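Local structure of caspase Nc subunit 1 (2FP3) at residues 52-64 with 303-315. The protein acts as the Drosophila initiator caspase Dronc, a cysteine protease that starts the caspase cascade leading to apoptosis. The protein carries 2 engineered substitutions. Numbering follows the deposited sequence.
Sequences TYKMQSRFNRGVL and FNKKLYFNPGFFN
In this caspase domain the loop leading into strand 62-68 is met by the C-terminal tail that follows strand 297-301; Tyr53 and Met55 bury the most on the loop side, and Arg61 supplies the polar grip. Tyr53 N gives a straight bond to Lys306 O at 3.1 Å, within the single backbone bridge that pairs Thr52 with Lys306. The Tyr53 ring turns its edge to the face of Phe303, planes at 54°, while Lys305 CB sits over one face of the Tyr53 ring, whose OH bonds to Asp232. Farther along, Met55 bends at chi2 and chi3, laying CG 3.8 Å from Leu307 CD1 and CE equally near Phe309 CD1. Asn310 ND2 bonds to Met55 O, 32° out of the carbonyl plane, and His43 N holds its OD1. Asn315 N reaches a lone pair of Gln56 O at 2.9 Å. Arg61 folds back at chi2 (46°) and chi3 to set its guanidinium among tail carbonyls: NH2 meets Phe313 O in plane at 3.0 Å, NH1 makes weak, bent bonds to Phe309 O and Asn310 O, and Glu128 pairs with NE. These carbonyls come from the two ends of the type II turn Asn310-Phe313 and from Phe309 just before it, so Arg61 pins the turn to the loop that enters strand 62-68, an inner strand of the caspase fold's central sheet.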
loop_
_atom_site.group_PDB
_atom_site.type_symbol
_atom_site.label_atom_id
_atom_site.label_comp_id
_atom_site.label_asym_id
_atom_site.label_seq_id
_atom_site.Cartn_x
_atom_site.Cartn_y
_atom_site.Cartn_z
ATOM N N THR A 52 15.529 10.637 7.901
ATOM C CA THR A 52 14.198 10.153 8.265
ATOM C C THR A 52 13.095 11.033 7.664
ATOM O O THR A 52 13.114 12.243 7.824
ATOM C CB THR A 52 14.035 10.158 9.797
ATOM O OG1 THR A 52 15.140 9.464 10.396
ATOM C CG2 THR A 52 12.733 9.492 10.206
ATOM N N TYR A 53 12.128 10.439 6.972
ATOM C CA TYR A 53 11.058 11.247 6.400
ATOM C C TYR A 53 10.277 11.860 7.538
ATOM O O TYR A 53 9.980 11.189 8.532
ATOM C CB TYR A 53 10.101 10.412 5.546
ATOM C CG TYR A 53 10.699 9.893 4.254
ATOM C CD1 TYR A 53 10.988 10.753 3.191
ATOM C CD2 TYR A 53 10.983 8.533 4.108
ATOM C CE1 TYR A 53 11.557 10.256 1.994
ATOM C CE2 TYR A 53 11.543 8.030 2.944
ATOM C CZ TYR A 53 11.832 8.882 1.888
ATOM O OH TYR A 53 12.396 8.337 0.756
ATOM N N LYS A 54 9.937 13.134 7.385
ATOM C CA LYS A 54 9.181 13.839 8.409
ATOM C C LYS A 54 7.796 13.211 8.585
ATOM O O LYS A 54 7.045 13.069 7.622
ATOM C CB LYS A 54 9.054 15.316 8.033
ATOM C CG LYS A 54 8.545 16.205 9.163
ATOM C CD LYS A 54 8.472 17.689 8.753
ATOM C CE LYS A 54 7.254 17.985 7.871
ATOM N NZ LYS A 54 5.970 17.748 8.606
ATOM N N MET A 55 7.483 12.827 9.816
ATOM C CA MET A 55 6.203 12.221 10.170
ATOM C C MET A 55 5.808 12.704 11.566
ATOM O O MET A 55 5.727 11.912 12.509
ATOM C CB MET A 55 6.318 10.697 10.189
ATOM C CG MET A 55 6.571 10.084 8.834
ATOM S SD MET A 55 5.202 10.355 7.717
ATOM C CE MET A 55 4.207 8.891 8.003
ATOM N N GLN A 56 5.538 13.999 11.695
ATOM C CA GLN A 56 5.197 14.561 12.996
ATOM C C GLN A 56 4.017 15.537 13.055
ATOM O O GLN A 56 3.704 16.050 14.131
ATOM C CB GLN A 56 6.453 15.214 13.577
ATOM C CG GLN A 56 7.280 15.940 12.529
ATOM C CD GLN A 56 8.654 16.384 13.034
ATOM O OE1 GLN A 56 9.501 15.561 13.399
ATOM N NE2 GLN A 56 8.880 17.695 13.049
ATOM N N SER A 57 3.359 15.792 11.923
ATOM C CA SER A 57 2.218 16.715 11.899
ATOM C C SER A 57 1.074 16.062 12.647
ATOM O O SER A 57 1.110 14.858 12.883
ATOM C CB SER A 57 1.769 16.989 10.463
ATOM O OG SER A 57 0.824 16.020 10.029
ATOM N N ARG A 58 0.047 16.820 13.020
ATOM C CA ARG A 58 -1.046 16.169 13.732
ATOM C C ARG A 58 -2.340 15.913 12.983
ATOM O O ARG A 58 -3.239 15.291 13.528
ATOM C CB ARG A 58 -1.341 16.856 15.073
ATOM C CG ARG A 58 -1.383 18.360 15.095
ATOM C CD ARG A 58 -1.442 18.795 16.551
ATOM N NE ARG A 58 -1.373 20.239 16.733
ATOM C CZ ARG A 58 -1.271 20.826 17.921
ATOM N NH1 ARG A 58 -1.224 20.091 19.023
ATOM N NH2 ARG A 58 -1.222 22.149 18.007
ATOM N N PHE A 59 -2.445 16.363 11.741
ATOM C CA PHE A 59 -3.657 16.087 10.970
ATOM C C PHE A 59 -3.322 15.750 9.520
ATOM O O PHE A 59 -4.202 15.425 8.727
ATOM C CB PHE A 59 -4.620 17.272 11.019
ATOM C CG PHE A 59 -5.010 17.668 12.412
ATOM C CD1 PHE A 59 -4.430 18.776 13.022
ATOM C CD2 PHE A 59 -5.891 16.885 13.144
ATOM C CE1 PHE A 59 -4.720 19.087 14.345
ATOM C CE2 PHE A 59 -6.187 17.190 14.469
ATOM C CZ PHE A 59 -5.600 18.288 15.069
ATOM N N ASN A 60 -2.038 15.811 9.189
ATOM C CA ASN A 60 -1.571 15.535 7.843
ATOM C C ASN A 60 -0.525 14.422 7.836
ATOM O O ASN A 60 0.398 14.437 7.025
ATOM C CB ASN A 60 -0.972 16.811 7.257
ATOM C CG ASN A 60 -2.028 17.802 6.816
ATOM O OD1 ASN A 60 -2.677 17.607 5.795
ATOM N ND2 ASN A 60 -2.208 18.865 7.584
ATOM N N ARG A 61 -0.672 13.458 8.739
ATOM C CA ARG A 61 0.283 12.364 8.851
ATOM C C ARG A 61 0.388 11.548 7.570
ATOM O O ARG A 61 1.487 11.176 7.162
ATOM C CB ARG A 61 -0.081 11.458 10.036
ATOM C CG ARG A 61 0.953 10.398 10.350
ATOM C CD ARG A 61 2.373 10.975 10.364
ATOM N NE ARG A 61 2.554 12.006 11.386
ATOM C CZ ARG A 61 2.623 11.771 12.693
ATOM N NH1 ARG A 61 2.533 10.530 13.154
ATOM N NH2 ARG A 61 2.769 12.776 13.543
ATOM N N GLY A 62 -0.748 11.276 6.933
ATOM C CA GLY A 62 -0.715 10.521 5.694
ATOM C C GLY A 62 -2.038 10.388 4.965
ATOM O O GLY A 62 -3.117 10.628 5.529
ATOM N N VAL A 63 -1.955 10.023 3.689
ATOM C CA VAL A 63 -3.140 9.814 2.870
ATOM C C VAL A 63 -3.062 8.397 2.304
ATOM O O VAL A 63 -2.034 7.988 1.752
ATOM C CB VAL A 63 -3.214 10.801 1.676
ATOM C CG1 VAL A 63 -4.279 10.331 0.691
ATOM C CG2 VAL A 63 -3.548 12.227 2.160
ATOM N N LEU A 64 -4.147 7.651 2.454
ATOM C CA LEU A 64 -4.216 6.296 1.934
ATOM C C LEU A 64 -5.267 6.210 0.842
ATOM O O LEU A 64 -6.423 6.589 1.041
ATOM C CB LEU A 64 -4.588 5.293 3.036
ATOM C CG LEU A 64 -5.096 3.948 2.486
ATOM C CD1 LEU A 64 -3.966 3.258 1.751
ATOM C CD2 LEU A 64 -5.618 3.053 3.615
ATOM N N PHE A 303 14.189 5.209 -2.240
ATOM C CA PHE A 303 13.508 5.419 -0.954
ATOM C C PHE A 303 14.681 5.339 0.034
ATOM O O PHE A 303 14.887 4.328 0.700
ATOM C CB PHE A 303 12.502 4.288 -0.712
ATOM C CG PHE A 303 11.603 4.486 0.496
ATOM C CD1 PHE A 303 11.969 3.995 1.752
ATOM C CD2 PHE A 303 10.354 5.102 0.360
ATOM C CE1 PHE A 303 11.099 4.103 2.847
ATOM C CE2 PHE A 303 9.479 5.215 1.448
ATOM C CZ PHE A 303 9.850 4.715 2.689
ATOM N N ASN A 304 15.434 6.427 0.138
ATOM C CA ASN A 304 16.638 6.418 0.946
ATOM C C ASN A 304 16.651 6.878 2.397
ATOM O O ASN A 304 17.716 6.983 2.999
ATOM C CB ASN A 304 17.732 7.126 0.144
ATOM C CG ASN A 304 17.911 6.509 -1.246
ATOM O OD1 ASN A 304 17.818 5.287 -1.409
ATOM N ND2 ASN A 304 18.169 7.342 -2.241
ATOM N N LYS A 305 15.482 7.113 2.975
ATOM C CA LYS A 305 15.400 7.525 4.370
ATOM C C LYS A 305 14.499 6.538 5.105
ATOM O O LYS A 305 13.722 5.824 4.479
ATOM C CB LYS A 305 14.799 8.930 4.492
ATOM C CG LYS A 305 15.627 10.043 3.870
ATOM C CD LYS A 305 14.874 11.357 3.970
ATOM C CE LYS A 305 15.642 12.511 3.363
ATOM N NZ LYS A 305 14.894 13.781 3.586
ATOM N N LYS A 306 14.598 6.497 6.430
ATOM C CA LYS A 306 13.755 5.598 7.202
ATOM C C LYS A 306 12.346 6.176 7.273
ATOM O O LYS A 306 12.158 7.404 7.273
ATOM C CB LYS A 306 14.300 5.431 8.622
ATOM C CG LYS A 306 15.731 4.906 8.714
ATOM C CD LYS A 306 15.849 3.421 8.403
ATOM C CE LYS A 306 17.319 3.002 8.446
ATOM N NZ LYS A 306 17.546 1.559 8.173
ATOM N N LEU A 307 11.356 5.295 7.326
ATOM C CA LEU A 307 9.981 5.734 7.439
ATOM C C LEU A 307 9.350 5.201 8.717
ATOM O O LEU A 307 8.964 4.027 8.788
ATOM C CB LEU A 307 9.147 5.277 6.236
ATOM C CG LEU A 307 7.664 5.641 6.365
ATOM C CD1 LEU A 307 7.539 7.128 6.636
ATOM C CD2 LEU A 307 6.899 5.283 5.123
ATOM N N TYR A 308 9.275 6.054 9.736
ATOM C CA TYR A 308 8.633 5.687 10.994
ATOM C C TYR A 308 7.269 6.356 10.926
ATOM O O TYR A 308 7.160 7.516 10.537
ATOM C CB TYR A 308 9.407 6.217 12.204
ATOM C CG TYR A 308 10.678 5.462 12.492
ATOM C CD1 TYR A 308 11.905 5.915 12.010
ATOM C CD2 TYR A 308 10.653 4.262 13.226
ATOM C CE1 TYR A 308 13.083 5.197 12.248
ATOM C CE2 TYR A 308 11.822 3.537 13.469
ATOM C CZ TYR A 308 13.031 4.010 12.980
ATOM O OH TYR A 308 14.200 3.315 13.227
ATOM N N PHE A 309 6.226 5.623 11.281
ATOM C CA PHE A 309 4.881 6.165 11.227
ATOM C C PHE A 309 4.500 6.958 12.486
ATOM O O PHE A 309 3.552 7.757 12.459
ATOM C CB PHE A 309 3.882 5.025 10.975
ATOM C CG PHE A 309 3.907 4.491 9.560
ATOM C CD1 PHE A 309 3.318 5.204 8.516
ATOM C CD2 PHE A 309 4.539 3.288 9.266
ATOM C CE1 PHE A 309 3.363 4.727 7.200
ATOM C CE2 PHE A 309 4.593 2.803 7.957
ATOM C CZ PHE A 309 4.001 3.530 6.921
ATOM N N ASN A 310 5.249 6.747 13.569
ATOM C CA ASN A 310 4.992 7.422 14.844
ATOM C C ASN A 310 3.492 7.465 15.124
ATOM O O ASN A 310 2.925 8.520 15.417
ATOM C CB ASN A 310 5.555 8.842 14.815
ATOM C CG ASN A 310 7.061 8.870 14.633
ATOM O OD1 ASN A 310 7.788 8.151 15.315
ATOM N ND2 ASN A 310 7.541 9.709 13.719
ATOM N N PRO A 311 2.823 6.310 15.061
ATOM C CA PRO A 311 1.382 6.365 15.316
ATOM C C PRO A 311 1.018 6.895 16.697
ATOM O O PRO A 311 1.638 6.540 17.698
ATOM C CB PRO A 311 0.944 4.925 15.110
ATOM C CG PRO A 311 2.096 4.166 15.649
ATOM C CD PRO A 311 3.315 4.923 15.116
ATOM N N GLY A 312 0.010 7.756 16.731
ATOM C CA GLY A 312 -0.460 8.322 17.983
ATOM C C GLY A 312 0.429 9.356 18.650
ATOM O O GLY A 312 0.242 9.646 19.827
ATOM N N PHE A 313 1.386 9.925 17.926
ATOM C CA PHE A 313 2.270 10.918 18.521
ATOM C C PHE A 313 2.623 12.009 17.520
ATOM O O PHE A 313 2.784 11.735 16.326
ATOM C CB PHE A 313 3.550 10.249 19.014
ATOM C CG PHE A 313 4.312 11.070 20.015
ATOM C CD1 PHE A 313 3.932 11.079 21.359
ATOM C CD2 PHE A 313 5.390 11.860 19.613
ATOM C CE1 PHE A 313 4.614 11.861 22.286
ATOM C CE2 PHE A 313 6.078 12.644 20.526
ATOM C CZ PHE A 313 5.690 12.647 21.871
ATOM N N PHE A 314 2.752 13.247 17.997
ATOM C CA PHE A 314 3.082 14.361 17.116
ATOM C C PHE A 314 4.068 15.335 17.725
ATOM O O PHE A 314 4.255 15.358 18.930
ATOM C CB PHE A 314 1.815 15.116 16.705
ATOM C CG PHE A 314 0.889 15.440 17.849
ATOM C CD1 PHE A 314 -0.077 14.528 18.257
ATOM C CD2 PHE A 314 0.957 16.668 18.491
ATOM C CE1 PHE A 314 -0.971 14.840 19.285
ATOM C CE2 PHE A 314 0.069 16.989 19.522
ATOM C CZ PHE A 314 -0.897 16.072 19.915
ATOM N N ASN A 315 4.697 16.142 16.877
ATOM C CA ASN A 315 5.666 17.126 17.340
ATOM C C ASN A 315 5.497 18.444 16.592
ATOM O O ASN A 315 5.016 19.414 17.214
ATOM C CB ASN A 315 7.088 16.602 17.131
ATOM C CG ASN A 315 7.982 16.849 18.332
ATOM O OD1 ASN A 315 9.163 16.496 18.320
ATOM N ND2 ASN A 315 7.423 17.449 19.378
HETATM O O HOH W 1 9.438 9.051 9.767
#